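PDB 5HPZ: water-soluble chlorophyll protein from Brassicaceae, which binds chlorophyll in a water-soluble tetramer, on a beta-trefoil fold shared with Kunitz-type protease inhibitors. Local coordinates for residues T76-E81 and F124-A129. Residues are numbered along the deposited sequence; the frame is centred on the assembly and turned at random.
Sequences TTINIE and FKIEEA
Ile78 and Phe124 form a single antiparallel bridge, a worked example of how two strands that cross at nearly a right angle (93° between their directions) can still share backbone hydrogen bonds. Both bonds of the pair are made: Ile78 N donates to Phe124 O, and Phe124 N returns a bond to Ile78 O at 2.9 Å with an almost straight N-H...O angle of 173°. Phe124 O takes a further, weaker approach from Thr77, whose CA-H points at it with CA 3.2 Å from the oxygen.

The apolar contacts spread from this bridge. Ile80 lays its CD1 over one face of the Phe124 ring, 4.0 Å from the centroid, a CH-pi contact displaced toward the CB end of the ring, since CG is its nearest ring atom at 3.6 Å. Trp97 touches both residues from strand 97-99. In Ile78, with CG1 between its backbone N and carbonyl carbon (chi1 58°) and the chain extended beyond it, CD1 reaches the CD1 of Ile126 at 3.8 Å; Phe60 and Tyr62 of strand 58-62 also pack against Ile78. An alanine in place of Ile78 would probably leave a gap beside the tip of Ile126, which would lose its methyl partner.

At the partly exposed margin, Thr77 CG2 lies 3.8 Å from CE of the extended Lys125 chain, a methyl against a methylene, while Thr77 OG1 is hydrogen-bonded to Glu63 O.

Strand 78-82, paired in its own sheet with 58-62, is thus joined to the edge strand 124-128 of the four-stranded sheet within the beta-trefoil. Two backbone hydrogen bonds between Ile78 and Phe124 hold the crossing point, and buried aliphatic and aromatic groups fill the angle as the strands diverge.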
loop_
_atom_site.group_PDB
_atom_site.type_symbol
_atom_site.label_atom_id
_atom_site.label_comp_id
_atom_site.label_asym_id
_atom_site.label_seq_id
_atom_site.Cartn_x
_atom_site.Cartn_y
_atom_site.Cartn_z
ATOM N N THR A 76 -14.916 -26.216 -24.920
ATOM C CA THR A 76 -15.126 -27.246 -23.915
ATOM C C THR A 76 -14.793 -26.599 -22.554
ATOM O O THR A 76 -13.731 -25.931 -22.433
ATOM C CB THR A 76 -14.236 -28.500 -24.192
ATOM O OG1 THR A 76 -14.261 -28.874 -25.599
ATOM C CG2 THR A 76 -14.671 -29.693 -23.305
ATOM N N THR A 77 -15.677 -26.783 -21.554
ATOM C CA THR A 77 -15.532 -26.061 -20.271
ATOM C C THR A 77 -14.339 -26.547 -19.456
ATOM O O THR A 77 -14.090 -27.745 -19.314
ATOM C CB THR A 77 -16.779 -26.080 -19.387
ATOM O OG1 THR A 77 -17.116 -27.429 -19.030
ATOM C CG2 THR A 77 -17.912 -25.400 -20.103
ATOM N N ILE A 78 -13.566 -25.578 -18.991
ATOM C CA ILE A 78 -12.425 -25.808 -18.188
ATOM C C ILE A 78 -12.518 -24.821 -17.021
ATOM O O ILE A 78 -13.292 -23.849 -17.069
ATOM C CB ILE A 78 -11.121 -25.549 -18.978
ATOM C CG1 ILE A 78 -11.092 -24.103 -19.524
ATOM C CG2 ILE A 78 -10.987 -26.511 -20.147
ATOM C CD1 ILE A 78 -9.764 -23.701 -20.128
ATOM N N ASN A 79 -11.714 -25.100 -16.002
ATOM C CA ASN A 79 -11.297 -24.110 -14.997
ATOM C C ASN A 79 -9.951 -23.580 -15.422
ATOM O O ASN A 79 -9.160 -24.278 -16.097
ATOM C CB ASN A 79 -11.188 -24.709 -13.580
ATOM C CG ASN A 79 -12.501 -25.309 -13.068
ATOM O OD1 ASN A 79 -12.482 -26.371 -12.461
ATOM N ND2 ASN A 79 -13.631 -24.636 -13.297
ATOM N N ILE A 80 -9.699 -22.324 -15.049
ATOM C CA ILE A 80 -8.397 -21.687 -15.279
ATOM C C ILE A 80 -7.835 -21.316 -13.915
ATOM O O ILE A 80 -8.500 -20.673 -13.111
ATOM C CB ILE A 80 -8.541 -20.427 -16.138
ATOM C CG1 ILE A 80 -9.214 -20.771 -17.469
ATOM C CG2 ILE A 80 -7.205 -19.753 -16.340
ATOM C CD1 ILE A 80 -9.594 -19.544 -18.288
ATOM N N GLU A 81 -6.616 -21.739 -13.645
ATOM C CA GLU A 81 -6.057 -21.474 -12.338
ATOM C C GLU A 81 -4.677 -20.921 -12.411
ATOM O O GLU A 81 -3.771 -21.364 -13.181
ATOM C CB GLU A 81 -6.149 -22.688 -11.383
ATOM C CG GLU A 81 -5.731 -24.070 -11.876
ATOM C CD GLU A 81 -5.486 -25.031 -10.699
ATOM O OE1 GLU A 81 -6.098 -24.849 -9.619
ATOM O OE2 GLU A 81 -4.643 -25.943 -10.839
ATOM N N PHE A 124 -14.940 -21.678 -18.095
ATOM C CA PHE A 124 -14.553 -20.953 -19.249
ATOM C C PHE A 124 -14.493 -21.875 -20.421
ATOM O O PHE A 124 -14.327 -23.069 -20.237
ATOM C CB PHE A 124 -13.171 -20.344 -19.024
ATOM C CG PHE A 124 -13.173 -19.306 -17.959
ATOM C CD1 PHE A 124 -13.258 -19.689 -16.611
ATOM C CD2 PHE A 124 -13.119 -17.947 -18.280
ATOM C CE1 PHE A 124 -13.306 -18.729 -15.602
ATOM C CE2 PHE A 124 -13.204 -16.981 -17.278
ATOM C CZ PHE A 124 -13.287 -17.371 -15.942
ATOM N N LYS A 125 -14.580 -21.314 -21.621
ATOM C CA LYS A 125 -14.204 -22.025 -22.834
ATOM C C LYS A 125 -13.216 -21.187 -23.604
ATOM O O LYS A 125 -13.341 -19.954 -23.628
ATOM C CB LYS A 125 -15.412 -22.217 -23.730
ATOM C CG LYS A 125 -16.550 -22.964 -23.062
ATOM C CD LYS A 125 -17.735 -23.024 -24.014
ATOM C CE LYS A 125 -18.767 -24.017 -23.521
ATOM N NZ LYS A 125 -20.002 -23.964 -24.330
ATOM N N ILE A 126 -12.255 -21.863 -24.226
ATOM C CA ILE A 126 -11.326 -21.231 -25.117
ATOM C C ILE A 126 -11.915 -21.343 -26.510
ATOM O O ILE A 126 -12.360 -22.428 -26.870
ATOM C CB ILE A 126 -9.965 -21.913 -25.054
ATOM C CG1 ILE A 126 -9.436 -21.862 -23.604
ATOM C CG2 ILE A 126 -9.021 -21.261 -26.053
ATOM C CD1 ILE A 126 -8.170 -22.656 -23.365
ATOM N N GLU A 127 -11.963 -20.249 -27.273
ATOM C CA GLU A 127 -12.477 -20.312 -28.661
ATOM C C GLU A 127 -11.494 -19.671 -29.635
ATOM O O GLU A 127 -10.745 -18.747 -29.275
ATOM C CB GLU A 127 -13.850 -19.655 -28.826
ATOM C CG GLU A 127 -14.948 -20.071 -27.870
ATOM C CD GLU A 127 -15.523 -21.465 -28.166
ATOM O OE1 GLU A 127 -15.085 -22.111 -29.144
ATOM O OE2 GLU A 127 -16.383 -21.940 -27.398
ATOM N N GLU A 128 -11.504 -20.186 -30.874
ATOM C CA GLU A 128 -10.714 -19.640 -31.997
ATOM C C GLU A 128 -11.106 -18.191 -32.276
ATOM O O GLU A 128 -12.264 -17.838 -32.216
ATOM C CB GLU A 128 -10.856 -20.507 -33.287
ATOM N N ALA A 129 -10.113 -17.347 -32.507
ATOM C CA ALA A 129 -10.319 -15.984 -32.993
ATOM C C ALA A 129 -9.581 -15.851 -34.312
ATOM O O ALA A 129 -8.696 -16.668 -34.639
ATOM C CB ALA A 129 -9.740 -15.000 -32.016
#